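Local coordinates for protein alpha-1,6-mannanase (Bacteroides thetaiotaomicron, PDB 4V1S) that probably hydrolyses alpha-1,6-mannosidic linkages, as a gut-bacterial glycoside hydrolase of family GH76, at residues W82-L87 and F110-N115; D180-L183 and I187-Q190; F345-L350 and G355-H360; I95-S100 and Y390-N395. All blocks are in the same frame, centred on the assembly; numbering follows the deposited sequence. Where two conformers were deposited one is given.

Contact 1: residues W82-L87 and F110-N115; sequences WGNIFL and FLNFDN
Asn84 and Phe113 mark the closest backbone approach between helical segments 82-87 and 110-114, with their CA atoms 8.0 Å apart. The two segments run antiparallel at 160°, and their axes come no nearer than 10.8 Å. The Phe113 ring reaches across and meets the other helix with its edge: CE1 lies 3.4 Å from the backbone O of Asn84, and both that O and the Ile85 N lie near the ring plane. Ile85 crosses this ring at about a right angle, its CG1 3.7 Å from Phe113 CZ. Such antiparallel pairing of successive helices, here 81-97 and 99-114, is the helical hairpin from which the (alpha/alpha)6 barrel of GH76 enzymes is built. Beside the ring, Asn112 CG stands anti to the backbone N (chi1 -172°), which turns its amide toward Asn84; the amide planes are 58° apart, with Asn84 OD1 3.5 Å from Asn112 ND2. Two waters join them, each donating to Asn84 OD1 and accepting from Asn112 ND2. The remaining amide ends look to other partners: Asn84 ND2 bonds to Ser79, while Asn112 OD1 takes bonds from Asn115 ND2, at 3.0 Å, and from Ser68.

Contact 2: residues D180-L183 and I187-Q190; sequences DNVL and IYFQ
Tyr188 and Asp180 form the polar link between these two parts of the loop that joins helix 162-177 to strand 199-201. The phenol OH of Tyr188 donates to Asp180 OD2 at 2.7 Å, using the syn lone pair of that oxygen. The carboxylate stands nearly upright to the ring, the planes 86° apart, with Asp180 OD2 at the ring edge and 3.1 Å from Tyr188 CE2. A chi1 of 63° tucks Asp180 CG between its own backbone N and carbonyl carbon, bringing OD1 close to Val182 N. Asp180 OD1 accepts from Val182 N at 3.0 Å, closing an Asx turn, and this donor comes from above the carboxylate plane. The apolar part is slight: Val182 crosses Tyr188 at about a right angle, with Val182 CB 4.3 Å from Tyr188 CZ. The Val182 CG2 methyl lies against the phenol oxygen, 3.3 Å from Tyr188 OH. Lys200 forms a salt bridge with Asp180 OD1 and a cation-pi contact with Tyr188, and its NZ also hydrogen-bonds to Val182 O. OD2 takes the phenol while OD1 serves the turn and the lysine, which should restrain the carboxylate's rotation; lysine and phenol proton would both be expected to stabilise its negative charge.

Contact 3: residues F345-L350 and G355-H360; sequences FIHNKL and GRYPEH
Ile346 CG2, placed opposite its backbone N by a CG1 torsion of -64°, meets the Tyr357 ring, whose chi1 of -69° sets CG beside the tyrosine's own N. The methyl comes within 3.6 Å of Tyr357 CE2, the two side chains crossing at about a right angle. Tyr357 CE2 also lies 3.6 Å from Ile346 O, which sits at the ring edge near its plane. One turn on, Leu350 packs CB 3.9 Å from Pro358 CD, and its carbonyl O is 3.4 Å from that same CD. The helical segment 345-350 has a wider pi-type turn at 346-350, and the chain that follows it folds back so that Leu350 and Tyr357 have CA atoms 6.1 Å apart. This joins the end of helix 334-350 to the loop leading into helix 374-394, a connection between successive helices of the alpha-helical GH76 fold. Polar atoms find hydrogen bonds outside the two segments: Tyr357 OH with Tyr384 OH on helix 374-394, Leu350 O with Thr365 OG1. With van der Waals contacts, several of them to backbone carbonyls, and no hydrogen bond between the segments, the join rests on shape, while the hydroxyl of the buried tyrosine is satisfied by the next helix.

Contact 4: residues I95-S100 and Y390-N395; sequences ISLSKS and YKRILN
Arg392, Ser96 and Leu97 carry this contact, and the arginine has the most surface buried in it. Arg392 projects from helical segment 390-394 toward the end of helix 81-97; the nearest backbone approach is between Leu97 and Arg392, at 7.8 Å between CA atoms. Its chain starts out extended, CG on the far side of CB from the backbone N (chi1 163°), and then bends at chi3 (78°), bringing one face of the guanidinium against the backbone of the other segment. Ser96 O sits over that face, offset toward the rim, at 3.5 Å from Arg392 NE; the angle is too poor for a hydrogen bond. Ile393 CG1 covers the opposite face, so the flat group is held between a carbonyl and an aliphatic branch. The Ser96 side chain stays more distant, CB being 4.1 Å from Arg392 NH2. Leu97 adds an apolar touch, with CD1 3.9 Å from Arg392 CD, and also packs against Met385 and Asn389 of helix 374-394. Arg392 NH2 hydrogen-bonds to Asn389 OD1, about one turn earlier in its own helix. Nearly 300 residues apart in sequence, helix 81-97 and the C-terminal helix 374-394 meet here at the surface, a long-range packing of helices consistent with the (alpha/alpha)6 barrel of the GH76 family.

Overall arrangement
Contact 1 is buried, contact 3 partly so, and contacts 2 and 4 lie at the surface. Contacts 1 and 4 both draw on helices 81-97 and 99-114, yet their centres are 23 Å apart: contact 1 pairs the two helices with each other, whereas contact 4 sets the end of helix 81-97 against helix 374-394. That last helix also receives the tyrosine of contact 3. Contacts 2 and 4, with centres 39 Å apart, lie on opposite sides of the chain's centre. Chemistry follows position: bridging waters and a phenyl edge in contact 1, packing of apolar groups and backbone carbonyls in contact 3, a charged carboxylate in contact 2, and a guanidinium packed by its face in contact 4.

Contact 1: residues W82-L87 and F110-N115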
loop_
_atom_site.group_PDB
_atom_site.type_symbol
_atom_site.label_atom_id
_atom_site.label_comp_id
_atom_site.label_asym_id
_atom_site.label_seq_id
_atom_site.Cartn_x
_atom_site.Cartn_y
_atom_site.Cartn_z
ATOM N N TRP A 82 -7.256 0.398 7.213
ATOM C CA TRP A 82 -6.654 -0.033 5.921
ATOM C C TRP A 82 -7.389 0.523 4.685
ATOM O O TRP A 82 -6.774 1.070 3.795
ATOM C CB TRP A 82 -6.637 -1.567 5.883
ATOM C CG TRP A 82 -5.790 -2.175 4.839
ATOM C CD1 TRP A 82 -5.146 -1.567 3.814
ATOM C CD2 TRP A 82 -5.554 -3.566 4.702
ATOM N NE1 TRP A 82 -4.470 -2.505 3.052
ATOM C CE2 TRP A 82 -4.716 -3.745 3.575
ATOM C CE3 TRP A 82 -5.978 -4.690 5.415
ATOM C CZ2 TRP A 82 -4.300 -4.991 3.155
ATOM C CZ3 TRP A 82 -5.520 -5.932 5.016
ATOM C CH2 TRP A 82 -4.716 -6.074 3.886
ATOM N N GLY A 83 -8.717 0.363 4.617
ATOM C CA GLY A 83 -9.447 0.812 3.429
ATOM C C GLY A 83 -9.335 2.298 3.200
ATOM O O GLY A 83 -9.354 2.754 2.075
ATOM N N ASN A 84 -9.208 3.057 4.298
ATOM C CA ASN A 84 -9.004 4.479 4.213
ATOM C C ASN A 84 -7.648 4.859 3.673
ATOM O O ASN A 84 -7.485 5.943 3.102
ATOM C CB ASN A 84 -9.155 5.131 5.607
ATOM C CG ASN A 84 -10.542 4.936 6.174
ATOM O OD1 ASN A 84 -11.471 5.669 5.849
ATOM N ND2 ASN A 84 -10.704 3.896 6.946
ATOM N N ILE A 85 -6.662 3.978 3.845
ATOM C CA ILE A 85 -5.312 4.240 3.297
ATOM C C ILE A 85 -5.355 4.254 1.781
ATOM O O ILE A 85 -4.701 5.081 1.123
ATOM C CB ILE A 85 -4.292 3.215 3.845
ATOM C CG1 ILE A 85 -4.240 3.295 5.396
ATOM C CG2 ILE A 85 -2.917 3.415 3.243
ATOM C CD1 ILE A 85 -3.362 2.227 6.028
ATOM N N PHE A 86 -6.156 3.367 1.170
ATOM C CA PHE A 86 -6.294 3.446 -0.272
ATOM C C PHE A 86 -6.978 4.731 -0.736
ATOM O O PHE A 86 -6.621 5.243 -1.771
ATOM C CB PHE A 86 -7.018 2.249 -0.839
ATOM C CG PHE A 86 -6.244 0.961 -0.710
ATOM C CD1 PHE A 86 -5.124 0.732 -1.484
ATOM C CD2 PHE A 86 -6.713 -0.097 0.099
ATOM C CE1 PHE A 86 -4.429 -0.464 -1.424
ATOM C CE2 PHE A 86 -6.008 -1.311 0.179
ATOM C CZ PHE A 86 -4.874 -1.481 -0.589
ATOM N N LEU A 87 -7.916 5.257 0.048
ATOM C CA LEU A 87 -8.486 6.535 -0.300
ATOM C C LEU A 87 -7.415 7.621 -0.189
ATOM O O LEU A 87 -7.269 8.437 -1.070
ATOM C CB LEU A 87 -9.698 6.861 0.604
ATOM C CG LEU A 87 -10.942 6.039 0.396
ATOM C CD1 LEU A 87 -11.978 6.386 1.437
ATOM C CD2 LEU A 87 -11.486 6.278 -1.007
ATOM N N PHE A 110 -7.225 13.382 5.426
ATOM C CA PHE A 110 -6.207 13.563 6.485
ATOM C C PHE A 110 -6.821 13.840 7.842
ATOM O O PHE A 110 -6.454 13.228 8.870
ATOM C CB PHE A 110 -5.229 14.669 6.105
ATOM C CG PHE A 110 -4.187 14.927 7.153
ATOM C CD1 PHE A 110 -3.144 14.037 7.345
ATOM C CD2 PHE A 110 -4.285 16.024 7.990
ATOM C CE1 PHE A 110 -2.174 14.268 8.316
ATOM C CE2 PHE A 110 -3.334 16.259 8.970
ATOM C CZ PHE A 110 -2.266 15.387 9.122
ATOM N N LEU A 111 -7.845 14.672 7.828
ATOM C CA LEU A 111 -8.578 14.990 9.052
ATOM C C LEU A 111 -9.355 13.777 9.557
ATOM O O LEU A 111 -9.510 13.601 10.769
ATOM C CB LEU A 111 -9.489 16.207 8.846
ATOM C CG LEU A 111 -8.729 17.521 8.610
ATOM C CD1 LEU A 111 -9.694 18.618 8.171
ATOM C CD2 LEU A 111 -7.939 17.970 9.828
ATOM N N ASN A 112 -9.826 12.926 8.650
ATOM C CA ASN A 112 -10.416 11.677 9.101
ATOM C C ASN A 112 -9.369 10.745 9.752
ATOM O O ASN A 112 -9.668 10.081 10.744
ATOM C CB ASN A 112 -11.121 10.966 7.957
ATOM C CG ASN A 112 -11.920 9.765 8.432
ATOM O OD1 ASN A 112 -12.663 9.858 9.406
ATOM N ND2 ASN A 112 -11.682 8.613 7.818
ATOM N N PHE A 113 -8.189 10.680 9.162
ATOM C CA PHE A 113 -7.095 9.924 9.719
ATOM C C PHE A 113 -6.772 10.402 11.137
ATOM O O PHE A 113 -6.409 9.589 11.984
ATOM C CB PHE A 113 -5.821 9.963 8.842
ATOM C CG PHE A 113 -5.749 8.827 7.871
ATOM C CD1 PHE A 113 -6.548 8.827 6.709
ATOM C CD2 PHE A 113 -4.968 7.717 8.129
ATOM C CE1 PHE A 113 -6.543 7.743 5.851
ATOM C CE2 PHE A 113 -4.973 6.611 7.263
ATOM C CZ PHE A 113 -5.741 6.623 6.119
ATOM N N ASP A 114 -6.961 11.694 11.417
ATOM C CA ASP A 114 -6.753 12.180 12.795
ATOM C C ASP A 114 -7.670 11.415 13.824
ATOM O O ASP A 114 -7.316 11.274 14.995
ATOM C CB ASP A 114 -6.989 13.694 12.878
ATOM C CG ASP A 114 -5.764 14.560 12.440
ATOM O OD1 ASP A 114 -4.576 14.081 12.331
ATOM O OD2 ASP A 114 -6.033 15.785 12.239
ATOM N N ASN A 115 -8.827 10.928 13.363
ATOM C CA ASN A 115 -9.713 10.133 14.223
ATOM C C ASN A 115 -9.059 8.855 14.662
ATOM O O ASN A 115 -9.448 8.301 15.681
ATOM C CB ASN A 115 -11.022 9.816 13.565
ATOM C CG ASN A 115 -11.859 11.054 13.331
ATOM O OD1 ASN A 115 -11.992 11.908 14.204
ATOM N ND2 ASN A 115 -12.446 11.147 12.150
HETATM O O HOH W 1 -13.156 6.000 8.066
HETATM O O HOH W 2 -10.607 8.284 5.089
#

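Contact 2: residues D180-L183 and I187-Q190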
loop_
_atom_site.group_PDB
_atom_site.type_symbol
_atom_site.label_atom_id
_atom_site.label_comp_id
_atom_site.label_asym_id
_atom_site.label_seq_id
_atom_site.Cartn_x
_atom_site.Cartn_y
_atom_site.Cartn_z
ATOM N N ASP A 180 13.374 -4.412 17.115
ATOM C CA ASP A 180 14.329 -4.683 18.195
ATOM C C ASP A 180 15.121 -5.938 17.799
ATOM O O ASP A 180 14.942 -6.461 16.699
ATOM C CB ASP A 180 13.657 -4.789 19.587
ATOM C CG ASP A 180 12.690 -5.950 19.677
ATOM O OD1 ASP A 180 12.870 -6.944 18.920
ATOM O OD2 ASP A 180 11.781 -5.880 20.514
ATOM N N ASN A 181 16.013 -6.388 18.675
ATOM C CA ASN A 181 16.881 -7.526 18.355
ATOM C C ASN A 181 16.332 -8.915 18.671
ATOM O O ASN A 181 17.049 -9.895 18.579
ATOM C CB ASN A 181 18.275 -7.299 18.940
ATOM C CG ASN A 181 19.132 -6.452 18.032
ATOM O OD1 ASN A 181 19.772 -5.473 18.458
ATOM N ND2 ASN A 181 19.154 -6.820 16.765
ATOM N N VAL A 182 15.048 -9.003 19.011
ATOM C CA VAL A 182 14.372 -10.313 19.086
ATOM C C VAL A 182 14.412 -10.861 17.668
ATOM O O VAL A 182 14.168 -10.129 16.710
ATOM C CB VAL A 182 12.966 -10.146 19.679
ATOM C CG1 VAL A 182 12.155 -11.433 19.607
ATOM C CG2 VAL A 182 13.090 -9.658 21.133
ATOM N N LEU A 183 14.792 -12.131 17.538
ATOM C CA LEU A 183 15.062 -12.755 16.233
ATOM C C LEU A 183 16.201 -12.108 15.445
ATOM O O LEU A 183 16.374 -12.401 14.255
ATOM C CB LEU A 183 13.789 -12.810 15.360
ATOM C CG LEU A 183 12.644 -13.651 15.930
ATOM C CD1 LEU A 183 11.449 -13.643 14.991
ATOM C CD2 LEU A 183 13.062 -15.083 16.217
ATOM N N ILE A 187 10.587 -6.453 12.644
ATOM C CA ILE A 187 9.531 -5.655 13.265
ATOM C C ILE A 187 8.315 -6.547 13.523
ATOM O O ILE A 187 7.868 -7.273 12.647
ATOM C CB ILE A 187 9.170 -4.447 12.368
ATOM C CG1 ILE A 187 10.386 -3.535 12.235
ATOM C CG2 ILE A 187 7.943 -3.662 12.894
ATOM C CD1 ILE A 187 10.232 -2.410 11.229
ATOM N N TYR A 188 7.786 -6.456 14.748
ATOM C CA TYR A 188 6.614 -7.194 15.142
ATOM C C TYR A 188 5.423 -6.824 14.284
ATOM O O TYR A 188 5.310 -5.697 13.819
ATOM C CB TYR A 188 6.254 -6.925 16.609
ATOM C CG TYR A 188 7.322 -7.274 17.594
ATOM C CD1 TYR A 188 7.498 -8.583 18.045
ATOM C CD2 TYR A 188 8.168 -6.287 18.070
ATOM C CE1 TYR A 188 8.500 -8.880 18.950
ATOM C CE2 TYR A 188 9.164 -6.583 18.973
ATOM C CZ TYR A 188 9.321 -7.877 19.401
ATOM O OH TYR A 188 10.309 -8.157 20.293
ATOM N N PHE A 189 4.477 -7.752 14.134
ATOM C CA PHE A 189 3.248 -7.393 13.480
ATOM C C PHE A 189 2.503 -6.290 14.204
ATOM O O PHE A 189 2.056 -5.350 13.575
ATOM C CB PHE A 189 2.349 -8.631 13.401
ATOM C CG PHE A 189 1.075 -8.435 12.620
ATOM C CD1 PHE A 189 1.104 -7.921 11.327
ATOM C CD2 PHE A 189 -0.164 -8.704 13.209
ATOM C CE1 PHE A 189 -0.068 -7.713 10.629
ATOM C CE2 PHE A 189 -1.349 -8.515 12.497
ATOM C CZ PHE A 189 -1.299 -8.007 11.211
ATOM N N GLN A 190 2.355 -6.452 15.527
ATOM C CA GLN A 190 1.486 -5.582 16.285
ATOM C C GLN A 190 1.969 -5.300 17.717
ATOM O O GLN A 190 2.872 -5.976 18.252
ATOM C CB GLN A 190 0.102 -6.124 16.312
ATOM C CG GLN A 190 -0.067 -7.324 17.207
ATOM C CD GLN A 190 -1.476 -7.878 17.125
ATOM O OE1 GLN A 190 -2.476 -7.185 17.385
ATOM N NE2 GLN A 190 -1.564 -9.125 16.753
#

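Contact 3: residues F345-L350 and G355-H360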
loop_
_atom_site.group_PDB
_atom_site.type_symbol
_atom_site.label_atom_id
_atom_site.label_comp_id
_atom_site.label_asym_id
_atom_site.label_seq_id
_atom_site.Cartn_x
_atom_site.Cartn_y
_atom_site.Cartn_z
ATOM N N PHE A 345 -8.312 -5.028 -16.985
ATOM C CA PHE A 345 -8.973 -6.229 -16.509
ATOM C C PHE A 345 -9.832 -5.960 -15.274
ATOM O O PHE A 345 -10.944 -6.441 -15.167
ATOM C CB PHE A 345 -7.939 -7.327 -16.226
ATOM C CG PHE A 345 -8.541 -8.610 -15.712
ATOM C CD1 PHE A 345 -9.023 -9.542 -16.563
ATOM C CD2 PHE A 345 -8.587 -8.859 -14.334
ATOM C CE1 PHE A 345 -9.552 -10.739 -16.090
ATOM C CE2 PHE A 345 -9.137 -10.028 -13.841
ATOM C CZ PHE A 345 -9.609 -10.978 -14.737
ATOM N N ILE A 346 -9.305 -5.211 -14.319
ATOM C CA ILE A 346 -10.094 -4.843 -13.157
ATOM C C ILE A 346 -11.422 -4.207 -13.579
ATOM O O ILE A 346 -12.480 -4.609 -13.124
ATOM C CB ILE A 346 -9.298 -3.891 -12.231
ATOM C CG1 ILE A 346 -8.062 -4.614 -11.662
ATOM C CG2 ILE A 346 -10.186 -3.415 -11.079
ATOM C CD1 ILE A 346 -7.085 -3.647 -11.039
ATOM N N HIS A 347 -11.371 -3.229 -14.453
ATOM C CA HIS A 347 -12.604 -2.529 -14.892
ATOM C C HIS A 347 -13.529 -3.410 -15.728
ATOM O O HIS A 347 -14.749 -3.436 -15.541
ATOM C CB HIS A 347 -12.223 -1.293 -15.661
ATOM C CG HIS A 347 -13.379 -0.411 -15.986
ATOM N ND1 HIS A 347 -13.979 -0.396 -17.224
ATOM C CD2 HIS A 347 -14.084 0.446 -15.213
ATOM C CE1 HIS A 347 -14.980 0.469 -17.211
ATOM N NE2 HIS A 347 -15.055 1.001 -16.006
ATOM N N ASN A 348 -12.935 -4.074 -16.702
ATOM C CA ASN A 348 -13.685 -4.811 -17.714
ATOM C C ASN A 348 -14.207 -6.162 -17.253
ATOM O O ASN A 348 -15.236 -6.620 -17.741
ATOM C CB ASN A 348 -12.832 -4.914 -18.988
ATOM C CG ASN A 348 -12.515 -3.540 -19.598
ATOM O OD1 ASN A 348 -13.167 -2.510 -19.305
ATOM N ND2 ASN A 348 -11.487 -3.510 -20.441
ATOM N N LYS A 349 -13.501 -6.795 -16.322
ATOM C CA LYS A 349 -13.834 -8.152 -15.880
ATOM C C LYS A 349 -14.187 -8.309 -14.397
ATOM O O LYS A 349 -14.959 -9.214 -14.031
ATOM C CB LYS A 349 -12.710 -9.109 -16.244
ATOM C CG LYS A 349 -12.512 -9.271 -17.730
ATOM C CD LYS A 349 -13.736 -9.940 -18.342
ATOM C CE LYS A 349 -13.650 -10.124 -19.853
ATOM N NZ LYS A 349 -14.840 -10.896 -20.320
ATOM N N LEU A 350 -13.665 -7.435 -13.537
ATOM C CA LEU A 350 -13.972 -7.565 -12.095
ATOM C C LEU A 350 -15.135 -6.717 -11.595
ATOM O O LEU A 350 -15.875 -7.164 -10.720
ATOM C CB LEU A 350 -12.732 -7.288 -11.249
ATOM C CG LEU A 350 -11.523 -8.191 -11.539
ATOM C CD1 LEU A 350 -10.373 -7.799 -10.616
ATOM C CD2 LEU A 350 -11.866 -9.674 -11.358
ATOM N N GLY A 355 -21.302 -1.688 -9.932
ATOM C CA GLY A 355 -20.087 -0.883 -9.784
ATOM C C GLY A 355 -19.229 -1.219 -8.565
ATOM O O GLY A 355 -18.423 -0.377 -8.106
ATOM N N ARG A 356 -19.388 -2.449 -8.064
ATOM C CA ARG A 356 -18.604 -2.971 -6.939
ATOM C C ARG A 356 -17.517 -3.938 -7.379
ATOM O O ARG A 356 -17.545 -4.471 -8.499
ATOM C CB ARG A 356 -19.510 -3.618 -5.904
ATOM C CG ARG A 356 -20.578 -2.638 -5.437
ATOM C CD ARG A 356 -21.318 -3.207 -4.276
ATOM N NE ARG A 356 -22.342 -2.287 -3.808
ATOM C CZ ARG A 356 -23.632 -2.510 -3.877
ATOM N NH1 ARG A 356 -24.110 -3.618 -4.439
ATOM N NH2 ARG A 356 -24.478 -1.607 -3.413
ATOM N N TYR A 357 -16.548 -4.137 -6.486
ATOM C CA TYR A 357 -15.365 -4.949 -6.773
ATOM C C TYR A 357 -15.207 -6.095 -5.788
ATOM O O TYR A 357 -15.500 -5.951 -4.587
ATOM C CB TYR A 357 -14.098 -4.067 -6.781
ATOM C CG TYR A 357 -14.138 -3.149 -7.968
ATOM C CD1 TYR A 357 -14.814 -1.921 -7.920
ATOM C CD2 TYR A 357 -13.586 -3.546 -9.182
ATOM C CE1 TYR A 357 -14.907 -1.118 -9.053
ATOM C CE2 TYR A 357 -13.655 -2.734 -10.309
ATOM C CZ TYR A 357 -14.342 -1.540 -10.250
ATOM O OH TYR A 357 -14.425 -0.767 -11.397
ATOM N N PRO A 358 -14.736 -7.244 -6.292
ATOM C CA PRO A 358 -14.508 -8.399 -5.459
ATOM C C PRO A 358 -13.201 -8.310 -4.666
ATOM O O PRO A 358 -12.311 -7.501 -4.960
ATOM C CB PRO A 358 -14.429 -9.523 -6.478
ATOM C CG PRO A 358 -13.726 -8.874 -7.641
ATOM C CD PRO A 358 -14.347 -7.498 -7.691
ATOM N N GLU A 359 -13.073 -9.193 -3.695
ATOM C CA GLU A 359 -11.862 -9.265 -2.895
ATOM C C GLU A 359 -10.626 -9.679 -3.712
ATOM O O GLU A 359 -9.545 -9.079 -3.557
ATOM C CB GLU A 359 -12.056 -10.257 -1.766
ATOM C CG GLU A 359 -10.840 -10.468 -0.897
ATOM C CD GLU A 359 -11.145 -11.125 0.436
ATOM O OE1 GLU A 359 -12.238 -11.715 0.622
ATOM O OE2 GLU A 359 -10.265 -11.096 1.315
ATOM N N HIS A 360 -10.813 -10.659 -4.592
ATOM C CA HIS A 360 -9.699 -11.301 -5.311
ATOM C C HIS A 360 -9.700 -10.855 -6.783
ATOM O O HIS A 360 -10.762 -10.604 -7.366
ATOM C CB HIS A 360 -9.845 -12.819 -5.148
ATOM C CG HIS A 360 -8.623 -13.619 -5.502
ATOM N ND1 HIS A 360 -7.711 -14.067 -4.564
ATOM C CD2 HIS A 360 -8.206 -14.109 -6.694
ATOM C CE1 HIS A 360 -6.781 -14.778 -5.172
ATOM N NE2 HIS A 360 -7.064 -14.814 -6.466
#

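Contact 4: residues I95-S100 and Y390-N395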
loop_
_atom_site.group_PDB
_atom_site.type_symbol
_atom_site.label_atom_id
_atom_site.label_comp_id
_atom_site.label_asym_id
_atom_site.label_seq_id
_atom_site.Cartn_x
_atom_site.Cartn_y
_atom_site.Cartn_z
ATOM N N ILE A 95 -3.903 14.721 -6.895
ATOM C CA ILE A 95 -3.272 16.037 -6.926
ATOM C C ILE A 95 -2.428 16.209 -8.211
ATOM O O ILE A 95 -2.304 17.321 -8.732
ATOM C CB ILE A 95 -2.365 16.288 -5.683
ATOM C CG1 ILE A 95 -3.119 16.180 -4.341
ATOM C CG2 ILE A 95 -1.736 17.651 -5.777
ATOM C CD1 ILE A 95 -4.269 17.138 -4.157
ATOM N N SER A 96 -1.836 15.115 -8.700
ATOM C CA SER A 96 -1.016 15.144 -9.912
ATOM C C SER A 96 -1.850 15.422 -11.157
ATOM O O SER A 96 -1.350 15.964 -12.141
ATOM C CB SER A 96 -0.234 13.836 -10.088
ATOM O OG SER A 96 0.732 13.667 -9.056
ATOM N N LEU A 97 -3.126 15.051 -11.115
ATOM C CA LEU A 97 -4.065 15.324 -12.213
ATOM C C LEU A 97 -4.707 16.701 -12.121
ATOM O O LEU A 97 -4.803 17.429 -13.137
ATOM C CB LEU A 97 -5.164 14.262 -12.225
ATOM C CG LEU A 97 -4.925 12.827 -12.743
ATOM C CD1 LEU A 97 -4.490 12.829 -14.200
ATOM C CD2 LEU A 97 -3.964 12.013 -11.905
ATOM N N SER A 98 -5.138 17.063 -10.910
ATOM C CA SER A 98 -5.743 18.373 -10.640
ATOM C C SER A 98 -5.622 18.751 -9.175
ATOM O O SER A 98 -6.285 18.179 -8.312
ATOM C CB SER A 98 -7.215 18.399 -11.030
ATOM O OG SER A 98 -7.787 19.657 -10.658
ATOM N N LYS A 99 -4.782 19.730 -8.879
ATOM C CA LYS A 99 -4.629 20.143 -7.475
ATOM C C LYS A 99 -5.975 20.650 -6.953
ATOM O O LYS A 99 -6.383 20.350 -5.837
ATOM C CB LYS A 99 -3.523 21.201 -7.316
ATOM C CG LYS A 99 -3.213 21.544 -5.870
ATOM C CD LYS A 99 -1.831 22.200 -5.661
ATOM C CE LYS A 99 -0.719 21.224 -5.226
ATOM N NZ LYS A 99 0.532 21.960 -4.832
ATOM N N SER A 100 -6.654 21.452 -7.761
ATOM C CA SER A 100 -7.896 22.083 -7.315
ATOM C C SER A 100 -9.031 21.077 -7.108
ATOM O O SER A 100 -9.834 21.243 -6.194
ATOM C CB SER A 100 -8.299 23.230 -8.259
ATOM O OG SER A 100 -8.390 22.803 -9.609
ATOM N N TYR A 390 -0.430 8.136 -15.306
ATOM C CA TYR A 390 0.528 7.657 -16.302
ATOM C C TYR A 390 0.054 7.873 -17.749
ATOM O O TYR A 390 0.872 8.101 -18.631
ATOM C CB TYR A 390 0.984 6.226 -16.014
ATOM C CG TYR A 390 2.036 6.229 -14.955
ATOM C CD1 TYR A 390 1.692 6.211 -13.605
ATOM C CD2 TYR A 390 3.378 6.314 -15.301
ATOM C CE1 TYR A 390 2.640 6.260 -12.630
ATOM C CE2 TYR A 390 4.358 6.360 -14.341
ATOM C CZ TYR A 390 4.002 6.350 -13.006
ATOM O OH TYR A 390 4.997 6.389 -12.061
ATOM N N LYS A 391 -1.258 7.842 -17.970
ATOM C CA LYS A 391 -1.807 8.176 -19.289
ATOM C C LYS A 391 -1.464 9.648 -19.605
ATOM O O LYS A 391 -1.038 9.970 -20.704
ATOM C CB LYS A 391 -3.315 7.937 -19.310
ATOM C CG LYS A 391 -3.975 8.270 -20.638
ATOM C CD LYS A 391 -5.474 7.975 -20.663
ATOM C CE LYS A 391 -6.068 8.361 -22.015
ATOM N NZ LYS A 391 -7.517 8.037 -22.118
ATOM N N ARG A 392 -1.633 10.516 -18.597
ATOM C CA ARG A 392 -1.317 11.955 -18.722
ATOM C C ARG A 392 0.181 12.178 -18.999
ATOM O O ARG A 392 0.544 12.929 -19.890
ATOM C CB ARG A 392 -1.768 12.701 -17.445
ATOM C CG ARG A 392 -1.176 14.097 -17.224
ATOM C CD ARG A 392 -1.357 14.572 -15.778
ATOM N NE ARG A 392 -0.409 13.985 -14.810
ATOM C CZ ARG A 392 0.887 14.321 -14.707
ATOM N NH1 ARG A 392 1.435 15.216 -15.537
ATOM N NH2 ARG A 392 1.661 13.738 -13.778
ATOM N N ILE A 393 1.024 11.509 -18.219
ATOM C CA ILE A 393 2.474 11.511 -18.396
ATOM C C ILE A 393 2.875 11.095 -19.824
ATOM O O ILE A 393 3.736 11.718 -20.440
ATOM C CB ILE A 393 3.145 10.581 -17.342
ATOM C CG1 ILE A 393 3.054 11.219 -15.946
ATOM C CG2 ILE A 393 4.596 10.280 -17.712
ATOM C CD1 ILE A 393 3.448 10.320 -14.787
ATOM N N LEU A 394 2.239 10.054 -20.347
ATOM C CA LEU A 394 2.492 9.611 -21.720
ATOM C C LEU A 394 2.005 10.594 -22.788
ATOM O O LEU A 394 2.689 10.811 -23.753
ATOM C CB LEU A 394 1.849 8.245 -21.966
ATOM C CG LEU A 394 2.581 7.043 -21.377
ATOM C CD1 LEU A 394 1.742 5.791 -21.601
ATOM C CD2 LEU A 394 3.980 6.879 -21.975
ATOM N N ASN A 395 0.831 11.197 -22.581
ATOM C CA ASN A 395 0.237 12.127 -23.559
ATOM C C ASN A 395 0.516 13.603 -23.253
ATOM O O ASN A 395 1.613 13.967 -22.822
ATOM C CB ASN A 395 -1.271 11.907 -23.640
#